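Local coordinates for protein shikimate dehydrogenase (NADP(+)) (Thermus thermophilus, PDB 2D5C) that catalyses the reversible NADPH-linked reduction of 3-dehydroshikimate to shikimate, the fourth of seven steps in the pathway to chorismate, at residues Ala12-Leu15 / Ser16-Met19; Val131-Ala134 / Leu135-Gly139; Lys224-Thr227 / Gly228-Leu232; Leu232-Gln235 / Gly236-Phe240; Glu254-Ala257 / Arg258-Leu261. One frame throughout, in Å; residues are numbered along the deposited sequence.

Contact 1 (Ala12-Leu15 / Ser16-Met19); sequences AHSL and SPAM. With SKM ((3R,4S,5R)-3,4,5-trihydroxycyclohex-1-ene-1-carboxylic acid), chain E.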
loop_
_atom_site.group_PDB
_atom_site.type_symbol
_atom_site.label_atom_id
_atom_site.label_comp_id
_atom_site.label_asym_id
_atom_site.label_seq_id
_atom_site.Cartn_x
_atom_site.Cartn_y
_atom_site.Cartn_z
ATOM N N ALA A 12 -5.765 -17.584 18.407
ATOM C CA ALA A 12 -6.927 -18.436 18.173
ATOM C C ALA A 12 -8.210 -17.788 18.697
ATOM O O ALA A 12 -9.304 -18.100 18.229
ATOM C CB ALA A 12 -6.717 -19.798 18.828
ATOM N N HIS A 13 -8.069 -16.878 19.656
ATOM C CA HIS A 13 -9.211 -16.184 20.244
ATOM C C HIS A 13 -9.449 -14.772 19.698
ATOM O O HIS A 13 -10.311 -14.045 20.199
ATOM C CB HIS A 13 -9.040 -16.091 21.762
ATOM C CG HIS A 13 -9.566 -17.279 22.508
ATOM N ND1 HIS A 13 -9.198 -18.574 22.209
ATOM C CD2 HIS A 13 -10.429 -17.363 23.548
ATOM C CE1 HIS A 13 -9.813 -19.404 23.032
ATOM N NE2 HIS A 13 -10.566 -18.695 23.855
ATOM N N SER A 14 -8.697 -14.372 18.678
ATOM C CA SER A 14 -8.874 -13.030 18.132
ATOM C C SER A 14 -10.271 -12.794 17.567
ATOM O O SER A 14 -10.877 -13.694 16.995
ATOM C CB SER A 14 -7.841 -12.757 17.039
ATOM O OG SER A 14 -8.124 -11.527 16.396
ATOM N N LEU A 15 -10.777 -11.577 17.749
ATOM C CA LEU A 15 -12.081 -11.186 17.226
ATOM C C LEU A 15 -11.948 -10.498 15.856
ATOM O O LEU A 15 -12.945 -10.095 15.242
ATOM C CB LEU A 15 -12.786 -10.235 18.195
ATOM C CG LEU A 15 -13.257 -10.806 19.536
ATOM C CD1 LEU A 15 -14.037 -9.740 20.302
ATOM C CD2 LEU A 15 -14.136 -12.025 19.301
ATOM N N SER A 16 -10.717 -10.347 15.380
ATOM C CA SER A 16 -10.504 -9.708 14.087
ATOM C C SER A 16 -11.117 -10.484 12.933
ATOM O O SER A 16 -11.715 -9.892 12.034
ATOM C CB SER A 16 -9.011 -9.495 13.839
ATOM O OG SER A 16 -8.551 -8.458 14.679
ATOM N N PRO A 17 -10.979 -11.819 12.933
ATOM C CA PRO A 17 -11.573 -12.562 11.821
ATOM C C PRO A 17 -13.056 -12.237 11.667
ATOM O O PRO A 17 -13.540 -12.043 10.553
ATOM C CB PRO A 17 -11.320 -14.013 12.206
ATOM C CG PRO A 17 -10.005 -13.932 12.926
ATOM C CD PRO A 17 -10.195 -12.714 13.804
ATOM N N ALA A 18 -13.775 -12.172 12.786
ATOM C CA ALA A 18 -15.205 -11.863 12.758
ATOM C C ALA A 18 -15.477 -10.437 12.278
ATOM O O ALA A 18 -16.401 -10.189 11.502
ATOM C CB ALA A 18 -15.814 -12.074 14.148
ATOM N N MET A 19 -14.671 -9.487 12.735
ATOM C CA MET A 19 -14.873 -8.099 12.328
ATOM C C MET A 19 -14.651 -7.886 10.839
ATOM O O MET A 19 -15.416 -7.191 10.180
ATOM C CB MET A 19 -13.908 -7.162 13.059
ATOM C CG MET A 19 -14.165 -6.977 14.535
ATOM S SD MET A 19 -13.219 -5.551 15.118
ATOM C CE MET A 19 -11.524 -6.153 14.973
HETATM O O12 SKM E . -3.658 -3.765 16.973
HETATM C C8 SKM E . -4.638 -4.811 17.058
HETATM C C6 SKM E . -4.351 -5.879 15.967
HETATM O O7 SKM E . -4.399 -5.258 14.684
HETATM C C5 SKM E . -5.392 -7.027 16.018
HETATM C C4 SKM E . -5.785 -7.419 17.444
HETATM C C1 SKM E . -6.599 -8.649 17.621
HETATM O O2 SKM E . -6.955 -9.374 16.543
HETATM O O3 SKM E . -6.948 -9.013 18.736
HETATM C C10 SKM E . -5.436 -6.717 18.526
HETATM C C9 SKM E . -4.601 -5.455 18.477
HETATM O O11 SKM E . -3.245 -5.792 18.814
HETATM O O HOH W 1 -13.199 -13.763 15.250
#

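Contact 2 (Val131-Ala134 / Leu135-Gly139); sequences VAFA and LREAG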
loop_
_atom_site.group_PDB
_atom_site.type_symbol
_atom_site.label_atom_id
_atom_site.label_comp_id
_atom_site.label_asym_id
_atom_site.label_seq_id
_atom_site.Cartn_x
_atom_site.Cartn_y
_atom_site.Cartn_z
ATOM N N VAL A 131 -1.232 4.644 22.500
ATOM C CA VAL A 131 -2.233 5.476 23.169
ATOM C C VAL A 131 -1.623 6.813 23.597
ATOM O O VAL A 131 -2.225 7.874 23.398
ATOM C CB VAL A 131 -2.826 4.739 24.401
ATOM C CG1 VAL A 131 -3.695 5.686 25.225
ATOM C CG2 VAL A 131 -3.667 3.562 23.917
ATOM N N ALA A 132 -0.431 6.767 24.185
ATOM C CA ALA A 132 0.243 7.987 24.605
ATOM C C ALA A 132 0.492 8.888 23.389
ATOM O O ALA A 132 0.314 10.106 23.460
ATOM C CB ALA A 132 1.581 7.643 25.305
ATOM N N PHE A 133 0.907 8.288 22.275
ATOM C CA PHE A 133 1.159 9.038 21.047
ATOM C C PHE A 133 -0.115 9.721 20.552
ATOM O O PHE A 133 -0.106 10.896 20.174
ATOM C CB PHE A 133 1.693 8.099 19.961
ATOM C CG PHE A 133 2.020 8.791 18.658
ATOM C CD1 PHE A 133 1.025 9.043 17.717
ATOM C CD2 PHE A 133 3.321 9.196 18.384
ATOM C CE1 PHE A 133 1.330 9.691 16.521
ATOM C CE2 PHE A 133 3.629 9.845 17.187
ATOM C CZ PHE A 133 2.625 10.087 16.262
ATOM N N ALA A 134 -1.216 8.985 20.568
ATOM C CA ALA A 134 -2.491 9.522 20.127
ATOM C C ALA A 134 -2.977 10.659 21.023
ATOM O O ALA A 134 -3.436 11.698 20.526
ATOM C CB ALA A 134 -3.528 8.408 20.084
ATOM N N LEU A 135 -2.888 10.478 22.343
ATOM C CA LEU A 135 -3.340 11.518 23.262
ATOM C C LEU A 135 -2.458 12.749 23.149
ATOM O O LEU A 135 -2.926 13.868 23.349
ATOM C CB LEU A 135 -3.326 11.015 24.703
ATOM C CG LEU A 135 -4.321 9.898 24.997
ATOM C CD1 LEU A 135 -4.117 9.411 26.416
ATOM C CD2 LEU A 135 -5.740 10.418 24.807
ATOM N N ARG A 136 -1.181 12.544 22.824
ATOM C CA ARG A 136 -0.259 13.676 22.673
ATOM C C ARG A 136 -0.657 14.448 21.414
ATOM O O ARG A 136 -0.678 15.690 21.394
ATOM C CB ARG A 136 1.196 13.190 22.531
ATOM C CG ARG A 136 2.208 14.361 22.467
ATOM C CD ARG A 136 3.630 13.924 22.082
ATOM N NE ARG A 136 3.738 13.496 20.685
ATOM C CZ ARG A 136 4.884 13.437 20.011
ATOM N NH1 ARG A 136 6.018 13.783 20.607
ATOM N NH2 ARG A 136 4.902 13.035 18.740
ATOM N N GLU A 137 -0.977 13.704 20.364
ATOM C CA GLU A 137 -1.357 14.297 19.089
ATOM C C GLU A 137 -2.636 15.105 19.246
ATOM O O GLU A 137 -2.820 16.141 18.586
ATOM C CB GLU A 137 -1.543 13.200 18.042
ATOM C CG GLU A 137 -2.007 13.693 16.680
ATOM C CD GLU A 137 -1.970 12.596 15.630
ATOM O OE1 GLU A 137 -2.191 11.421 15.994
ATOM O OE2 GLU A 137 -1.731 12.910 14.444
ATOM N N ALA A 138 -3.517 14.626 20.122
ATOM C CA ALA A 138 -4.788 15.302 20.383
ATOM C C ALA A 138 -4.607 16.548 21.246
ATOM O O ALA A 138 -5.570 17.266 21.535
ATOM C CB ALA A 138 -5.758 14.338 21.052
ATOM N N GLY A 139 -3.376 16.802 21.678
ATOM C CA GLY A 139 -3.095 17.978 22.474
ATOM C C GLY A 139 -3.360 17.918 23.965
ATOM O O GLY A 139 -3.491 18.962 24.600
HETATM O O HOH W 2 1.915 12.390 18.868
#

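Contact 3 (Lys224-Thr227 / Gly228-Leu232); sequences KVQT and GLPML. With SO4 (sulfate ion), chain D.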
loop_
_atom_site.group_PDB
_atom_site.type_symbol
_atom_site.label_atom_id
_atom_site.label_comp_id
_atom_site.label_asym_id
_atom_site.label_seq_id
_atom_site.Cartn_x
_atom_site.Cartn_y
_atom_site.Cartn_z
ATOM N N LYS A 224 -16.766 7.671 33.972
ATOM C CA LYS A 224 -17.402 7.306 32.714
ATOM C C LYS A 224 -16.466 6.238 32.133
ATOM O O LYS A 224 -15.250 6.376 32.241
ATOM C CB LYS A 224 -17.463 8.526 31.784
ATOM C CG LYS A 224 -18.316 8.312 30.547
ATOM C CD LYS A 224 -18.322 9.554 29.660
ATOM C CE LYS A 224 -19.198 9.356 28.432
ATOM N NZ LYS A 224 -20.612 9.076 28.800
ATOM N N VAL A 225 -17.007 5.187 31.527
ATOM C CA VAL A 225 -16.134 4.131 31.010
ATOM C C VAL A 225 -16.382 3.686 29.580
ATOM O O VAL A 225 -17.459 3.884 29.022
ATOM C CB VAL A 225 -16.206 2.837 31.891
ATOM C CG1 VAL A 225 -15.780 3.136 33.317
ATOM C CG2 VAL A 225 -17.614 2.247 31.848
ATOM N N GLN A 226 -15.356 3.078 28.990
ATOM C CA GLN A 226 -15.453 2.536 27.643
ATOM C C GLN A 226 -14.662 1.238 27.589
ATOM O O GLN A 226 -13.542 1.170 28.085
ATOM C CB GLN A 226 -14.898 3.507 26.600
ATOM C CG GLN A 226 -15.072 2.981 25.179
ATOM C CD GLN A 226 -14.588 3.952 24.126
ATOM O OE1 GLN A 226 -13.397 4.264 24.052
ATOM N NE2 GLN A 226 -15.512 4.443 23.305
ATOM N N THR A 227 -15.252 0.203 26.997
ATOM C CA THR A 227 -14.585 -1.088 26.881
ATOM C C THR A 227 -13.561 -1.004 25.756
ATOM O O THR A 227 -13.426 0.035 25.116
ATOM C CB THR A 227 -15.565 -2.221 26.532
ATOM O OG1 THR A 227 -16.071 -2.008 25.212
ATOM C CG2 THR A 227 -16.730 -2.263 27.537
ATOM N N GLY A 228 -12.854 -2.103 25.523
ATOM C CA GLY A 228 -11.838 -2.121 24.487
ATOM C C GLY A 228 -12.374 -2.415 23.100
ATOM O O GLY A 228 -11.622 -2.363 22.129
ATOM N N LEU A 229 -13.667 -2.705 22.983
ATOM C CA LEU A 229 -14.221 -3.019 21.670
ATOM C C LEU A 229 -14.241 -1.853 20.677
ATOM O O LEU A 229 -13.932 -2.040 19.496
ATOM C CB LEU A 229 -15.631 -3.609 21.800
ATOM C CG LEU A 229 -15.782 -4.984 22.460
ATOM C CD1 LEU A 229 -17.211 -5.485 22.226
ATOM C CD2 LEU A 229 -14.777 -5.972 21.883
ATOM N N PRO A 230 -14.622 -0.641 21.126
ATOM C CA PRO A 230 -14.630 0.462 20.164
ATOM C C PRO A 230 -13.255 0.685 19.524
ATOM O O PRO A 230 -13.167 0.913 18.316
ATOM C CB PRO A 230 -15.100 1.645 21.003
ATOM C CG PRO A 230 -16.054 0.977 21.975
ATOM C CD PRO A 230 -15.265 -0.237 22.391
ATOM N N MET A 231 -12.184 0.624 20.319
ATOM C CA MET A 231 -10.838 0.815 19.766
ATOM C C MET A 231 -10.495 -0.348 18.836
ATOM O O MET A 231 -9.889 -0.155 17.780
ATOM C CB MET A 231 -9.788 0.881 20.880
ATOM C CG MET A 231 -8.365 1.115 20.371
ATOM S SD MET A 231 -7.175 1.253 21.732
ATOM C CE MET A 231 -5.599 1.126 20.850
ATOM N N LEU A 232 -10.879 -1.560 19.227
ATOM C CA LEU A 232 -10.589 -2.729 18.405
ATOM C C LEU A 232 -11.222 -2.561 17.022
ATOM O O LEU A 232 -10.590 -2.829 15.992
ATOM C CB LEU A 232 -11.132 -3.999 19.076
ATOM C CG LEU A 232 -10.878 -5.319 18.340
ATOM C CD1 LEU A 232 -9.390 -5.561 18.214
ATOM C CD2 LEU A 232 -11.535 -6.468 19.105
HETATM S S SO4 D . -18.962 0.325 25.351
HETATM O O1 SO4 D . -18.572 -0.986 24.473
HETATM O O2 SO4 D . -19.563 1.243 24.406
HETATM O O3 SO4 D . -19.775 -0.011 26.323
HETATM O O4 SO4 D . -17.679 0.839 25.760
HETATM O O HOH W 3 -12.010 1.392 23.133
#

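Contact 4 (Leu232-Gln235 / Gly236-Phe240); sequences LAWQ and GALAF. With SKM ((3R,4S,5R)-3,4,5-trihydroxycyclohex-1-ene-1-carboxylic acid), chain E.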
loop_
_atom_site.group_PDB
_atom_site.type_symbol
_atom_site.label_atom_id
_atom_site.label_comp_id
_atom_site.label_asym_id
_atom_site.label_seq_id
_atom_site.Cartn_x
_atom_site.Cartn_y
_atom_site.Cartn_z
ATOM N N LEU A 232 -10.879 -1.560 19.227
ATOM C CA LEU A 232 -10.589 -2.729 18.405
ATOM C C LEU A 232 -11.222 -2.561 17.022
ATOM O O LEU A 232 -10.590 -2.829 15.992
ATOM C CB LEU A 232 -11.132 -3.999 19.076
ATOM C CG LEU A 232 -10.878 -5.319 18.340
ATOM C CD1 LEU A 232 -9.390 -5.561 18.214
ATOM C CD2 LEU A 232 -11.535 -6.468 19.105
ATOM N N ALA A 233 -12.467 -2.101 17.009
ATOM C CA ALA A 233 -13.213 -1.901 15.764
ATOM C C ALA A 233 -12.644 -0.791 14.892
ATOM O O ALA A 233 -12.564 -0.932 13.667
ATOM C CB ALA A 233 -14.669 -1.600 16.072
ATOM N N TRP A 234 -12.263 0.321 15.512
ATOM C CA TRP A 234 -11.708 1.426 14.748
ATOM C C TRP A 234 -10.312 1.141 14.202
ATOM O O TRP A 234 -10.028 1.458 13.040
ATOM C CB TRP A 234 -11.706 2.701 15.592
ATOM C CG TRP A 234 -12.945 3.491 15.398
ATOM C CD1 TRP A 234 -14.021 3.557 16.235
ATOM C CD2 TRP A 234 -13.264 4.301 14.266
ATOM N NE1 TRP A 234 -14.992 4.364 15.694
ATOM C CE2 TRP A 234 -14.554 4.835 14.484
ATOM C CE3 TRP A 234 -12.583 4.629 13.084
ATOM C CZ2 TRP A 234 -15.179 5.680 13.568
ATOM C CZ3 TRP A 234 -13.202 5.467 12.171
ATOM C CH2 TRP A 234 -14.491 5.987 12.419
ATOM N N GLN A 235 -9.432 0.552 15.009
ATOM C CA GLN A 235 -8.106 0.266 14.477
ATOM C C GLN A 235 -8.243 -0.717 13.316
ATOM O O GLN A 235 -7.473 -0.662 12.345
ATOM C CB GLN A 235 -7.161 -0.267 15.568
ATOM C CG GLN A 235 -7.485 -1.648 16.161
ATOM C CD GLN A 235 -7.117 -2.809 15.253
ATOM O OE1 GLN A 235 -6.064 -2.805 14.602
ATOM N NE2 GLN A 235 -7.974 -3.831 15.224
ATOM N N GLY A 236 -9.250 -1.596 13.402
ATOM C CA GLY A 236 -9.482 -2.564 12.344
ATOM C C GLY A 236 -10.032 -1.910 11.083
ATOM O O GLY A 236 -9.559 -2.201 9.979
ATOM N N ALA A 237 -11.028 -1.040 11.221
ATOM C CA ALA A 237 -11.607 -0.361 10.060
ATOM C C ALA A 237 -10.540 0.468 9.359
ATOM O O ALA A 237 -10.466 0.511 8.128
ATOM C CB ALA A 237 -12.759 0.548 10.486
ATOM N N LEU A 238 -9.709 1.130 10.156
ATOM C CA LEU A 238 -8.643 1.947 9.585
ATOM C C LEU A 238 -7.627 1.094 8.849
ATOM O O LEU A 238 -7.087 1.517 7.821
ATOM C CB LEU A 238 -7.943 2.758 10.676
ATOM C CG LEU A 238 -8.793 3.853 11.315
ATOM C CD1 LEU A 238 -8.001 4.507 12.434
ATOM C CD2 LEU A 238 -9.200 4.880 10.279
ATOM N N ALA A 239 -7.354 -0.100 9.357
ATOM C CA ALA A 239 -6.389 -0.975 8.691
ATOM C C ALA A 239 -6.975 -1.444 7.362
ATOM O O ALA A 239 -6.276 -1.534 6.350
ATOM C CB ALA A 239 -6.057 -2.188 9.569
ATOM N N PHE A 240 -8.269 -1.752 7.370
ATOM C CA PHE A 240 -8.933 -2.199 6.149
ATOM C C PHE A 240 -8.867 -1.116 5.067
ATOM O O PHE A 240 -8.684 -1.421 3.883
ATOM C CB PHE A 240 -10.396 -2.561 6.436
ATOM C CG PHE A 240 -11.017 -3.415 5.372
ATOM C CD1 PHE A 240 -11.081 -4.795 5.520
ATOM C CD2 PHE A 240 -11.512 -2.831 4.206
ATOM C CE1 PHE A 240 -11.636 -5.599 4.511
ATOM C CE2 PHE A 240 -12.063 -3.612 3.199
ATOM C CZ PHE A 240 -12.126 -5.000 3.348
HETATM O O12 SKM E . -3.658 -3.765 16.973
HETATM C C8 SKM E . -4.638 -4.811 17.058
HETATM C C6 SKM E . -4.351 -5.879 15.967
HETATM O O7 SKM E . -4.399 -5.258 14.684
HETATM C C5 SKM E . -5.392 -7.027 16.018
HETATM C C4 SKM E . -5.785 -7.419 17.444
HETATM C C1 SKM E . -6.599 -8.649 17.621
HETATM O O2 SKM E . -6.955 -9.374 16.543
HETATM O O3 SKM E . -6.948 -9.013 18.736
HETATM C C10 SKM E . -5.436 -6.717 18.526
HETATM C C9 SKM E . -4.601 -5.455 18.477
HETATM O O11 SKM E . -3.245 -5.792 18.814
#

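Contact 5 (Glu254-Ala257 / Arg258-Leu261); sequences EEAA and RRAL. With SO4 (sulfate ion), chain D.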
loop_
_atom_site.group_PDB
_atom_site.type_symbol
_atom_site.label_atom_id
_atom_site.label_comp_id
_atom_site.label_asym_id
_atom_site.label_seq_id
_atom_site.Cartn_x
_atom_site.Cartn_y
_atom_site.Cartn_z
ATOM N N GLU A 254 -17.709 -3.350 15.262
ATOM C CA GLU A 254 -17.738 -3.468 16.717
ATOM C C GLU A 254 -18.793 -4.501 17.088
ATOM O O GLU A 254 -18.543 -5.409 17.884
ATOM C CB GLU A 254 -18.088 -2.131 17.365
ATOM C CG GLU A 254 -17.823 -2.104 18.864
ATOM C CD GLU A 254 -18.409 -0.883 19.532
ATOM O OE1 GLU A 254 -18.296 0.224 18.961
ATOM O OE2 GLU A 254 -18.976 -1.032 20.634
ATOM N N GLU A 255 -19.967 -4.357 16.482
ATOM C CA GLU A 255 -21.079 -5.268 16.723
ATOM C C GLU A 255 -20.689 -6.707 16.405
ATOM O O GLU A 255 -21.066 -7.635 17.120
ATOM C CB GLU A 255 -22.281 -4.853 15.874
ATOM C CG GLU A 255 -23.505 -5.737 16.042
ATOM C CD GLU A 255 -23.852 -5.975 17.500
ATOM O OE1 GLU A 255 -23.808 -5.003 18.287
ATOM O OE2 GLU A 255 -24.179 -7.129 17.856
ATOM N N ALA A 256 -19.915 -6.885 15.338
ATOM C CA ALA A 256 -19.469 -8.206 14.921
ATOM C C ALA A 256 -18.514 -8.838 15.933
ATOM O O ALA A 256 -18.535 -10.051 16.143
ATOM C CB ALA A 256 -18.792 -8.115 13.551
ATOM N N ALA A 257 -17.666 -8.022 16.552
ATOM C CA ALA A 257 -16.715 -8.542 17.531
ATOM C C ALA A 257 -17.448 -8.904 18.811
ATOM O O ALA A 257 -17.113 -9.882 19.487
ATOM C CB ALA A 257 -15.638 -7.503 17.829
ATOM N N ARG A 258 -18.455 -8.100 19.131
ATOM C CA ARG A 258 -19.249 -8.298 20.330
ATOM C C ARG A 258 -19.925 -9.667 20.254
ATOM O O ARG A 258 -19.905 -10.440 21.212
ATOM C CB ARG A 258 -20.293 -7.179 20.438
ATOM C CG ARG A 258 -20.991 -7.092 21.786
ATOM C CD ARG A 258 -22.005 -5.947 21.818
ATOM N NE ARG A 258 -21.383 -4.630 21.672
ATOM C CZ ARG A 258 -20.568 -4.078 22.568
ATOM N NH1 ARG A 258 -20.263 -4.723 23.686
ATOM N NH2 ARG A 258 -20.063 -2.873 22.348
ATOM N N ARG A 259 -20.501 -9.972 19.098
ATOM C CA ARG A 259 -21.182 -11.243 18.910
ATOM C C ARG A 259 -20.212 -12.414 18.837
ATOM O O ARG A 259 -20.597 -13.560 19.058
ATOM C CB ARG A 259 -22.034 -11.185 17.643
ATOM C CG ARG A 259 -23.070 -10.075 17.678
ATOM C CD ARG A 259 -23.819 -9.953 16.357
ATOM N NE ARG A 259 -22.914 -9.769 15.226
ATOM C CZ ARG A 259 -23.305 -9.424 14.004
ATOM N NH1 ARG A 259 -24.592 -9.218 13.750
ATOM N NH2 ARG A 259 -22.412 -9.287 13.033
ATOM N N ALA A 260 -18.949 -12.123 18.546
ATOM C CA ALA A 260 -17.935 -13.164 18.430
ATOM C C ALA A 260 -17.299 -13.614 19.748
ATOM O O ALA A 260 -16.705 -14.692 19.803
ATOM C CB ALA A 260 -16.845 -12.718 17.455
ATOM N N LEU A 261 -17.398 -12.809 20.801
ATOM C CA LEU A 261 -16.811 -13.220 22.072
ATOM C C LEU A 261 -17.801 -14.036 22.902
ATOM O O LEU A 261 -17.928 -13.784 24.119
ATOM C CB LEU A 261 -16.297 -12.005 22.868
ATOM C CG LEU A 261 -17.055 -10.679 23.019
ATOM C CD1 LEU A 261 -18.406 -10.874 23.691
ATOM C CD2 LEU A 261 -16.187 -9.736 23.845
HETATM S S SO4 D . -18.962 0.325 25.351
HETATM O O1 SO4 D . -18.572 -0.986 24.473
HETATM O O2 SO4 D . -19.563 1.243 24.406
HETATM O O3 SO4 D . -19.775 -0.011 26.323
HETATM O O4 SO4 D . -17.679 0.839 25.760
#

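Contact 1 (Ala12-Leu15 / Ser16-Met19)
S14 and S16 turn their hydroxyls to the same carboxylate oxygen of shikimate at the start of a helix. OG of S14 donates to SKM O2 over a very short 2.5 Å, and OG of S16 donates to the same SKM O2 at 2.6 Å. Two hydroxyls thus grip one oxygen, consistent with a negatively charged carboxylate. S14 can do this and still cap the helix because its OG lies anti to the backbone N (chi1 172°), beside the carbonyl carbon and near S16 N: it also accepts from S16 N at 3.0 Å, with an N-H...O angle of 161°. One hydroxyl therefore serves both substrate and helix start, and the capping bond is likely to steady it. P17 comes alongside, its ring atom CD 3.4 Å from S14 O; that carbonyl receives a water which in turn accepts from A18 N, bridging the turn. The L15 carbonyl starts the helical bonding, taking M19 N at 3.1 Å in the carbonyl plane, while M19 CG sits 3.4 Å from this L15 O. In the substrate-binding domain this is the turn between strand 2-8 and helix 16-26; Y33 of strand 31-37 packs on S16 and P17, L15 and M19 touch L232 of helix 229-244, and L15, A18 and M19 meet helix 250-260.

Contact 2 (Val131-Ala134 / Leu135-Gly139)
The carbonyl of F133 is gripped twice: it accepts E137 N at 2.9 Å and also takes a water. That water, 2.8 Å from F133 O, accepts from R136 NE. It stands 3.3 Å above the plane of the F133 ring, over its centre, and in the plane of the R136 guanidinium at its edge, so it links the arginine to the backbone while sitting over the ring. Helical bonds from L135 N to V131 O, R136 N to A132 O and A138 N to A134 O run alongside, until G139, with positive phi (83°), ends the helix in a Schellman motif and returns its N to R136 O at 2.9 Å. CG anti to the backbone N (chi1 -179°) carries the F133 ring out beside R136 and E137. R136 NH2 approaches F133 CE2 to 3.8 Å, with ring and guanidinium planes 43° apart, and E137 OE1 approaches obliquely at CE1, across the ring from CE2. R136 NH1 has a second hold on F159 O, and the guanidinium makes a cation-pi contact with F159. Away from the charged groups, V131 CG1 and L135 CD1 lie side by side at 3.9 Å. These residues close helix 126-137 in the Rossmann-type beta-alpha-beta unit of strands 119-122 and 142-145; V131 and L135 pack on V121 and on F104 of helix 100-110, while F133 rests against helix 76-81.

Contact 3 (Lys224-Thr227 / Gly228-Leu232)
P230 CB and CG lie over one face of the Q226 carboxamide, CB 3.6 Å from NE2, the two side chains sliding past each other in opposite directions. The Q226 chain gets there fully extended, CG anti to the backbone N (chi1 -177°). Its NE2 is hydrogen-bonded to A107 O, while OE1 takes a weak bond from a water that also donates to T227 O and accepts from M231 N at 2.9 Å. A leucine in place of Q226 would probably leave the A107 carbonyl without its amide donor and this water without its weak bond to OE1. The two segments form the strand-to-helix turn at the end of the parallel Rossmann-type sheet, where outermost strand 224-226 runs into helix 229-244, and G228 belongs to the NADP(+) site. T227 caps the turn weakly: with OG1 between the backbone N and carbonyl carbon, the hydroxyl accepts a weak bond from L229 N at 3.4 Å and donates to sulfate O1 at 2.8 Å. T227 N points at O4 of that ion, 2.8 Å away and nearly straight (167°). The sulfate probably came from the crystallisation liquor. P230 CD lies 3.3 Å from T227 O.

Contact 4 (Leu232-Gln235 / Gly236-Phe240)
Continuous alpha-helix runs through L232-Q235 and G236-F240, G236 N, A237 N, L238 N and A239 N bonding back to the carbonyls of L232, A233, W234 and Q235. The L232 carbonyl carries a double load: besides G236 N at 3.2 Å, it accepts Q235 NE2 at 2.9 Å, which lies in the carbonyl plane on a lone pair. Q235 folds back to make that bond, CG standing between its backbone N and carbonyl carbon (chi1 67°) and the chain bending again at chi2. With NE2 held, OE1 faces the substrate and accepts from SKM O7 at 3.0 Å. A CB on G236 would probably crowd the folded amide, since it would sit 3.4 Å from Q235 NE2. Helix 229-244 is the element of the C-terminal region that leaves the cofactor-binding sheet and passes back beside the substrate, bringing Q235 to the shikimate site, where N85, D100 and K64 also bind the substrate. L232 adds apolar cover, its CD1 4.1 Å from SKM C4. On another side of the helix, L238 CG meets the edge of the W234 indole at CE3, 4.3 Å away, near the ring plane.

Contact 5 (Glu254-Ala257 / Arg258-Leu261)
E254 O and E255 O accept R258 N and R259 N as regular helical bonds, at 3.0 and 3.1 Å, but beyond them the bonds weaken, A260 N being shared between A256 O and A257 O in the last turn. E254 and R258 lie side by side pointing the same way, and E254 OE2 meets R258 NH2 at 2.7 Å in a salt bridge. The hydrogen bond within it is weak and bent (122°), the carboxylate and guanidinium planes being 66° apart. NH2 also donates to sulfate O1 at 3.2 Å, nearly straight, with that oxygen in the guanidinium plane at its edge; T227 binds the same anion. E255 lies between the two arginines, bent at chi2 (49°). Its OE1 stays 4.2 Å from R258 NE, beyond salt-bridge range, while OE2 rests 3.2 Å from R259 CG, and its link to R259 NE at 3.9 Å is a long salt bridge, charge to charge out of the guanidinium plane. E255 CG lies over one face of that guanidinium. With an alanine in place of E255, R259 would probably lose this opposing charge and be freer to turn. Helix 250-260 ends the modelled chain: E254 and R258 pack on L229 of helix 229-244, A256, A257 and A260 face helix 16-26 through F22, M19 and A18, and L15, just before that helix, touches A257, A260 and L261.

Along the chain the five contacts follow in numerical order, contacts 3 and 4 sharing L232 on helix 229-244. Contacts 1 and 4 both touch the same shikimate, with centres about 12 Å apart, the first from the substrate-binding domain and the second from the helix that returns from the cofactor-binding domain. Contact 5 packs beside contact 1, centres about 9 Å apart, L15 CD1 reaching A257 O at 3.2 Å, and joins contact 3 through a common sulfate. Contact 2, on the Rossmann-type domain, touches none of the others, though its nearest atoms come within about 4 Å of contact 3; its centre is about 27 Å from those of contacts 1 and 5. Helices 229-244 and 250-260 thus tie the C-terminal end of the chain to the substrate-binding domain.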